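PDB 1VYD: cytochrome c2 from Rhodobacter capsulatus, which carries electrons on a covalently bound heme c, donating them to the oxidized bacteriochlorophyll in the photophosphorylation pathway of this purple photosynthetic bacterium. Local coordinates for residues E69-A73 / A108-A112; Y75-G80 / T94-L100. The protein carries 1 engineered substitution. The contacts are given in a common frame with arbitrary orientation. Residues are numbered along the deposited sequence.

Contact 1: E69-A73 / A108-A112; sequences EEDIA and AAYLA
Two helices pack here, Glu69 and Ile72 of one against Ala108, Leu111 and Ala112 of the other, the start of helix 69-77 against the C-terminal helix 104-113, beside the heme. Both segments are regular alpha-helix (phi near -60°, psi near -40°); Ala73 N donates a hydrogen bond to Glu69 O at 2.9 Å and Ala112 N to Ala108 O at 3.2 Å. Their axes approach to 9.2 Å, with 135° between the N-to-C directions, and the interface buries 261 Å². The register is set by Glu69 and Ala108, whose CA atoms lie 4.8 Å apart. Ala108 is the central small residue: its CB sits 3.1 Å from Glu69 O, 3.8 Å from Glu69 CB, 4.2 Å from Ile72 CB and 4.2 Å from Ala73 N, a fit that its single methyl makes possible. In the cytochrome c fold the C-terminal helix is part of the helical framework around the heme, and helix 69-77 crosses it here. On the heme side Ile72 (chi1 m, chi2 t) brings CG2 to 4.3 Å from Leu111 CD1; Leu111 (m, t) also touches Phe10 and Ile19 and comes within about 4 Å of the heme, between nearest atoms, while Ile72 rests on Val41 and Trp67. Toward solvent, Glu69 (chi1 m, chi2 t) stretches its carboxylate alongside helix 104-113, placing OE2 3.4 Å from Ala112 CB and OE1 3.2 Å from Ala109 CA and 3.4 Å from Ala109 N, at an angle too poor for a hydrogen bond.

Contact 2: Y75-G80 / T94-L100; sequences YVKDPG and TEMAFKL. Engineered in segment 94-100: Glu95 (natural residue Gly). With HEM (protoporphyrin IX containing Fe), chain C.
Met96 coordinates the heme iron through its sulfur, SD to FE 2.4 Å, from a segment without helix or strand; His17 is the other axial ligand. An all-trans side chain (chi1 170°, chi2 168°, chi3 150°) carries the sulfur inward. Residues 75-77 lie on helix 69-77; Asp78 is the N-cap of the next, OD2 accepting a hydrogen bond from Ala81 N, and Pro79 and Gly80 begin it. The registers are Lys77 with Leu100 (CA-CA 4.7 Å) and Gly80 with Thr94 (5.4 Å). Leu100 N donates to Val76 O (2.9 Å, 176°), and Lys77 CA lies 3.4 Å from Leu100 O. Met96 CE is packed by Val76 CG2 and Pro79 CG, each at 4.0 Å, and Tyr75 CE2 at 4.1 Å. Met96 SD lies 3.6 Å from Tyr75 OH and, in an oblique Met-aromatic contact, 4.8 Å from the Tyr75 ring centroid, 58° off its normal. Thr94 OG1 accepts from Met96 N (2.9 Å), an ST turn. A water is hydrogen-bonded to Tyr75 OH and Thr94 OG1, both at 2.5 Å, and donates to heme O1D (2.8 Å). The engineered Glu95 (naturally Gly) points away, its N donating to heme O1D at 3.1 Å. Thioether ligation, with apolar packing round the methyl, is consistent with stabilising ferrous heme and hence a high redox potential.

In the fold
Helix 69-77 joins the two contacts: its first turn makes contact 1 and its last turn enters contact 2, with the centres about 14 Å apart. Along the chain the order is 69-73, 75-80, 94-100, 108-112, so the pairing of contact 2 falls between the two halves of contact 1. Helix 79-87 and the methionine loop fill the span before helix 104-113 returns to meet helix 69-77. Contact 1 thus sets the start of helix 69-77 against the C-terminal helix, while contact 2 joins its other end to the loop bearing the iron ligand. Both border the same heme, linking its sixth-ligand side to the helical framework of the cytochrome c fold.

Contact 1: E69-A73 / A108-A112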
loop_
_atom_site.group_PDB
_atom_site.type_symbol
_atom_site.label_atom_id
_atom_site.label_comp_id
_atom_site.label_asym_id
_atom_site.label_seq_id
_atom_site.Cartn_x
_atom_site.Cartn_y
_atom_site.Cartn_z
ATOM N N GLU A 69 -2.219 -9.374 -1.299
ATOM C CA GLU A 69 -1.106 -9.173 -2.208
ATOM C C GLU A 69 -1.561 -8.851 -3.623
ATOM O O GLU A 69 -0.973 -7.968 -4.267
ATOM C CB GLU A 69 -0.266 -10.450 -2.288
ATOM C CG GLU A 69 0.544 -10.632 -0.995
ATOM C CD GLU A 69 1.450 -11.850 -1.154
ATOM O OE1 GLU A 69 2.167 -11.992 -2.170
ATOM O OE2 GLU A 69 1.368 -12.699 -0.238
ATOM N N GLU A 70 -2.569 -9.587 -4.081
ATOM C CA GLU A 70 -3.137 -9.421 -5.416
ATOM C C GLU A 70 -3.790 -8.064 -5.518
ATOM O O GLU A 70 -3.599 -7.433 -6.555
ATOM C CB GLU A 70 -4.185 -10.538 -5.664
ATOM C CG GLU A 70 -4.733 -10.551 -7.076
ATOM C CD GLU A 70 -5.853 -11.543 -7.318
ATOM O OE1 GLU A 70 -6.827 -11.643 -6.507
ATOM O OE2 GLU A 70 -5.836 -12.207 -8.402
ATOM N N ASP A 71 -4.580 -7.584 -4.550
ATOM C CA ASP A 71 -5.058 -6.223 -4.608
ATOM C C ASP A 71 -3.908 -5.213 -4.470
ATOM O O ASP A 71 -4.008 -4.133 -5.025
ATOM C CB ASP A 71 -6.131 -5.889 -3.563
ATOM C CG ASP A 71 -7.296 -6.859 -3.695
ATOM O OD1 ASP A 71 -7.652 -7.558 -2.723
ATOM O OD2 ASP A 71 -7.843 -6.878 -4.807
ATOM N N ILE A 72 -2.852 -5.427 -3.711
ATOM C CA ILE A 72 -1.783 -4.431 -3.671
ATOM C C ILE A 72 -1.139 -4.289 -5.043
ATOM O O ILE A 72 -0.961 -3.162 -5.542
ATOM C CB ILE A 72 -0.730 -4.797 -2.590
ATOM C CG1 ILE A 72 -1.469 -4.620 -1.237
ATOM C CG2 ILE A 72 0.476 -3.874 -2.739
ATOM C CD1 ILE A 72 -0.624 -4.990 -0.048
ATOM N N ALA A 73 -0.798 -5.456 -5.644
ATOM C CA ALA A 73 -0.258 -5.523 -7.004
ATOM C C ALA A 73 -1.081 -4.763 -8.024
ATOM O O ALA A 73 -0.477 -4.125 -8.881
ATOM C CB ALA A 73 -0.315 -6.964 -7.587
ATOM N N ALA A 108 4.343 -6.741 -3.543
ATOM C CA ALA A 108 3.275 -7.310 -2.781
ATOM C C ALA A 108 3.690 -8.520 -1.957
ATOM O O ALA A 108 3.407 -8.500 -0.742
ATOM C CB ALA A 108 2.087 -7.737 -3.632
ATOM N N ALA A 109 4.434 -9.442 -2.528
ATOM C CA ALA A 109 4.994 -10.614 -1.840
ATOM C C ALA A 109 6.031 -10.148 -0.817
ATOM O O ALA A 109 6.134 -10.657 0.291
ATOM C CB ALA A 109 5.768 -11.542 -2.782
ATOM N N TYR A 110 6.856 -9.157 -1.211
ATOM C CA TYR A 110 7.815 -8.622 -0.259
ATOM C C TYR A 110 7.082 -7.995 0.949
ATOM O O TYR A 110 7.590 -8.065 2.067
ATOM C CB TYR A 110 8.710 -7.577 -0.956
ATOM C CG TYR A 110 9.536 -6.768 0.013
ATOM C CD1 TYR A 110 10.516 -7.409 0.771
ATOM C CD2 TYR A 110 9.321 -5.427 0.227
ATOM C CE1 TYR A 110 11.271 -6.741 1.729
ATOM C CE2 TYR A 110 10.092 -4.676 1.132
ATOM C CZ TYR A 110 10.999 -5.368 1.918
ATOM O OH TYR A 110 11.770 -4.665 2.834
ATOM N N LEU A 111 5.984 -7.266 0.797
ATOM C CA LEU A 111 5.295 -6.688 1.951
ATOM C C LEU A 111 4.699 -7.759 2.869
ATOM O O LEU A 111 4.777 -7.619 4.100
ATOM C CB LEU A 111 4.231 -5.645 1.549
ATOM C CG LEU A 111 4.754 -4.385 0.840
ATOM C CD1 LEU A 111 3.656 -3.613 0.106
ATOM C CD2 LEU A 111 5.408 -3.468 1.854
ATOM N N ALA A 112 4.210 -8.886 2.343
ATOM C CA ALA A 112 3.680 -9.972 3.171
ATOM C C ALA A 112 4.787 -10.690 3.945
ATOM O O ALA A 112 4.550 -11.177 5.060
ATOM C CB ALA A 112 2.983 -11.079 2.337
#

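Contact 2: Y75-G80 / T94-L100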
loop_
_atom_site.group_PDB
_atom_site.type_symbol
_atom_site.label_atom_id
_atom_site.label_comp_id
_atom_site.label_asym_id
_atom_site.label_seq_id
_atom_site.Cartn_x
_atom_site.Cartn_y
_atom_site.Cartn_z
ATOM N N TYR A 75 -3.457 -2.318 -7.275
ATOM C CA TYR A 75 -3.660 -0.912 -6.865
ATOM C C TYR A 75 -2.465 -0.045 -7.225
ATOM O O TYR A 75 -2.614 1.080 -7.649
ATOM C CB TYR A 75 -3.826 -0.830 -5.359
ATOM C CG TYR A 75 -3.638 0.540 -4.722
ATOM C CD1 TYR A 75 -4.610 1.544 -4.771
ATOM C CD2 TYR A 75 -2.496 0.791 -3.967
ATOM C CE1 TYR A 75 -4.493 2.717 -4.049
ATOM C CE2 TYR A 75 -2.364 1.934 -3.218
ATOM C CZ TYR A 75 -3.352 2.911 -3.310
ATOM O OH TYR A 75 -3.195 4.071 -2.559
ATOM N N VAL A 76 -1.271 -0.517 -7.045
ATOM C CA VAL A 76 0.055 0.124 -7.241
ATOM C C VAL A 76 0.308 0.396 -8.705
ATOM O O VAL A 76 0.907 1.393 -9.104
ATOM C CB VAL A 76 0.930 -0.902 -6.471
ATOM C CG1 VAL A 76 1.957 -1.705 -7.242
ATOM C CG2 VAL A 76 1.496 -0.401 -5.174
ATOM N N LYS A 77 -0.241 -0.344 -9.676
ATOM C CA LYS A 77 -0.153 -0.066 -11.102
ATOM C C LYS A 77 -0.986 1.167 -11.431
ATOM O O LYS A 77 -0.600 1.930 -12.340
ATOM C CB LYS A 77 -0.682 -1.161 -12.034
ATOM C CG LYS A 77 0.162 -2.388 -12.152
ATOM C CD LYS A 77 -0.692 -3.644 -12.293
ATOM C CE LYS A 77 0.180 -4.772 -12.840
ATOM N NZ LYS A 77 0.240 -5.949 -11.901
ATOM N N ASP A 78 -2.097 1.371 -10.722
ATOM C CA ASP A 78 -2.848 2.610 -11.034
ATOM C C ASP A 78 -3.846 2.828 -9.924
ATOM O O ASP A 78 -4.948 2.262 -9.940
ATOM C CB ASP A 78 -3.541 2.474 -12.399
ATOM C CG ASP A 78 -4.151 3.753 -12.869
ATOM O OD1 ASP A 78 -4.101 3.878 -14.110
ATOM O OD2 ASP A 78 -4.609 4.700 -12.181
ATOM N N PRO A 79 -3.420 3.508 -8.877
ATOM C CA PRO A 79 -4.191 3.670 -7.660
ATOM C C PRO A 79 -5.505 4.333 -7.900
ATOM O O PRO A 79 -6.527 3.896 -7.342
ATOM C CB PRO A 79 -3.276 4.429 -6.708
ATOM C CG PRO A 79 -1.915 4.513 -7.332
ATOM C CD PRO A 79 -2.075 4.181 -8.785
ATOM N N GLY A 80 -5.612 5.397 -8.682
ATOM C CA GLY A 80 -6.889 6.076 -8.944
ATOM C C GLY A 80 -7.779 5.159 -9.762
ATOM O O GLY A 80 -8.975 5.026 -9.455
ATOM N N THR A 94 -7.279 9.613 -5.315
ATOM C CA THR A 94 -6.187 9.120 -4.528
ATOM C C THR A 94 -5.074 10.155 -4.331
ATOM O O THR A 94 -4.750 10.916 -5.226
ATOM C CB THR A 94 -5.530 7.886 -5.218
ATOM O OG1 THR A 94 -4.306 7.573 -4.523
ATOM C CG2 THR A 94 -5.170 8.347 -6.613
ATOM N N GLU A 95 -4.396 10.119 -3.184
ATOM C CA GLU A 95 -3.300 11.028 -2.901
ATOM C C GLU A 95 -1.991 10.379 -3.346
ATOM O O GLU A 95 -0.915 10.959 -3.185
ATOM C CB GLU A 95 -3.072 11.371 -1.447
ATOM C CG GLU A 95 -4.057 12.279 -0.797
ATOM C CD GLU A 95 -3.799 13.752 -1.062
ATOM O OE1 GLU A 95 -3.563 14.135 -2.230
ATOM O OE2 GLU A 95 -3.855 14.520 -0.063
ATOM N N MET A 96 -2.026 9.089 -3.591
ATOM C CA MET A 96 -0.764 8.401 -3.929
ATOM C C MET A 96 -0.539 8.698 -5.416
ATOM O O MET A 96 -1.169 8.098 -6.243
ATOM C CB MET A 96 -0.882 6.930 -3.611
ATOM C CG MET A 96 0.356 6.197 -4.217
ATOM S SD MET A 96 0.297 4.560 -3.476
ATOM C CE MET A 96 1.058 3.605 -4.787
ATOM N N ALA A 97 0.267 9.682 -5.771
ATOM C CA ALA A 97 0.458 9.983 -7.203
ATOM C C ALA A 97 1.791 9.389 -7.682
ATOM O O ALA A 97 2.847 10.043 -7.761
ATOM C CB ALA A 97 0.507 11.486 -7.456
ATOM N N PHE A 98 1.702 8.114 -8.008
ATOM C CA PHE A 98 2.817 7.332 -8.486
ATOM C C PHE A 98 2.142 6.018 -8.937
ATOM O O PHE A 98 1.300 5.534 -8.177
ATOM C CB PHE A 98 3.827 6.942 -7.385
ATOM C CG PHE A 98 4.839 6.016 -7.976
ATOM C CD1 PHE A 98 5.715 6.524 -8.929
ATOM C CD2 PHE A 98 4.891 4.688 -7.664
ATOM C CE1 PHE A 98 6.665 5.712 -9.491
ATOM C CE2 PHE A 98 5.843 3.857 -8.201
ATOM C CZ PHE A 98 6.735 4.364 -9.129
ATOM N N LYS A 99 2.538 5.620 -10.141
ATOM C CA LYS A 99 1.994 4.399 -10.720
ATOM C C LYS A 99 3.229 3.548 -10.993
ATOM O O LYS A 99 4.211 4.095 -11.572
ATOM C CB LYS A 99 1.210 4.683 -11.996
ATOM C CG LYS A 99 0.406 5.949 -12.143
ATOM C CD LYS A 99 -0.388 6.137 -13.449
ATOM C CE LYS A 99 -0.203 7.485 -14.173
ATOM N NZ LYS A 99 -0.404 7.441 -15.686
ATOM N N LEU A 100 3.232 2.319 -10.577
ATOM C CA LEU A 100 4.350 1.402 -10.751
ATOM C C LEU A 100 4.089 0.695 -12.083
ATOM O O LEU A 100 3.058 0.029 -12.288
ATOM C CB LEU A 100 4.440 0.432 -9.565
ATOM C CG LEU A 100 5.429 -0.725 -9.669
ATOM C CD1 LEU A 100 6.877 -0.236 -9.584
ATOM C CD2 LEU A 100 5.149 -1.772 -8.585
HETATM C CHA HEM C . -1.206 4.595 0.240
HETATM C CHB HEM C . 1.651 0.976 -1.338
HETATM C CHC HEM C . 4.458 4.242 -3.622
HETATM C CHD HEM C . 2.085 7.834 -1.333
HETATM C C1A HEM C . -0.694 3.340 -0.076
HETATM C C2A HEM C . -1.275 2.067 0.298
HETATM C C3A HEM C . -0.489 1.116 -0.157
HETATM C C4A HEM C . 0.608 1.738 -0.833
HETATM C CMA HEM C . -0.504 -0.430 -0.106
HETATM C CAA HEM C . -2.608 1.957 1.117
HETATM C CBA HEM C . -2.274 1.907 2.589
HETATM C CGA HEM C . -3.400 1.799 3.594
HETATM O O1A HEM C . -4.596 1.683 3.198
HETATM O O2A HEM C . -3.022 1.993 4.774
HETATM C C1B HEM C . 2.634 1.608 -2.073
HETATM C C2B HEM C . 3.644 0.882 -2.803
HETATM C C3B HEM C . 4.370 1.802 -3.452
HETATM C C4B HEM C . 3.899 3.104 -3.109
HETATM C CMB HEM C . 3.816 -0.676 -2.772
HETATM C CAB HEM C . 5.509 1.592 -4.481
HETATM C CBB HEM C . 5.293 0.741 -5.552
HETATM C C1C HEM C . 4.040 5.490 -3.173
HETATM C C2C HEM C . 4.711 6.737 -3.515
HETATM C C3C HEM C . 4.053 7.710 -2.917
HETATM C C4C HEM C . 2.962 7.130 -2.153
HETATM C CMC HEM C . 5.979 6.756 -4.388
HETATM C CAC HEM C . 4.230 9.239 -3.017
HETATM C CBC HEM C . 4.675 9.879 -4.148
HETATM C C1D HEM C . 1.016 7.247 -0.680
HETATM C C2D HEM C . -0.052 7.986 -0.060
HETATM C C3D HEM C . -0.958 7.091 0.375
HETATM C C4D HEM C . -0.517 5.773 -0.017
HETATM C CMD HEM C . -0.035 9.517 0.080
HETATM C CAD HEM C . -2.308 7.325 1.049
HETATM C CBD HEM C . -3.387 7.274 -0.093
HETATM C CGD HEM C . -4.608 8.127 0.101
HETATM O O1D HEM C . -5.288 8.241 -0.949
HETATM O O2D HEM C . -4.805 8.794 1.165
HETATM N NA HEM C . 0.452 3.102 -0.759
HETATM N NB HEM C . 2.833 2.946 -2.228
HETATM N NC HEM C . 2.966 5.753 -2.351
HETATM N ND HEM C . 0.704 5.891 -0.677
HETATM FE FE HEM C . 1.727 4.432 -1.513
HETATM O O HOH W 1 -4.640 6.055 -2.610
#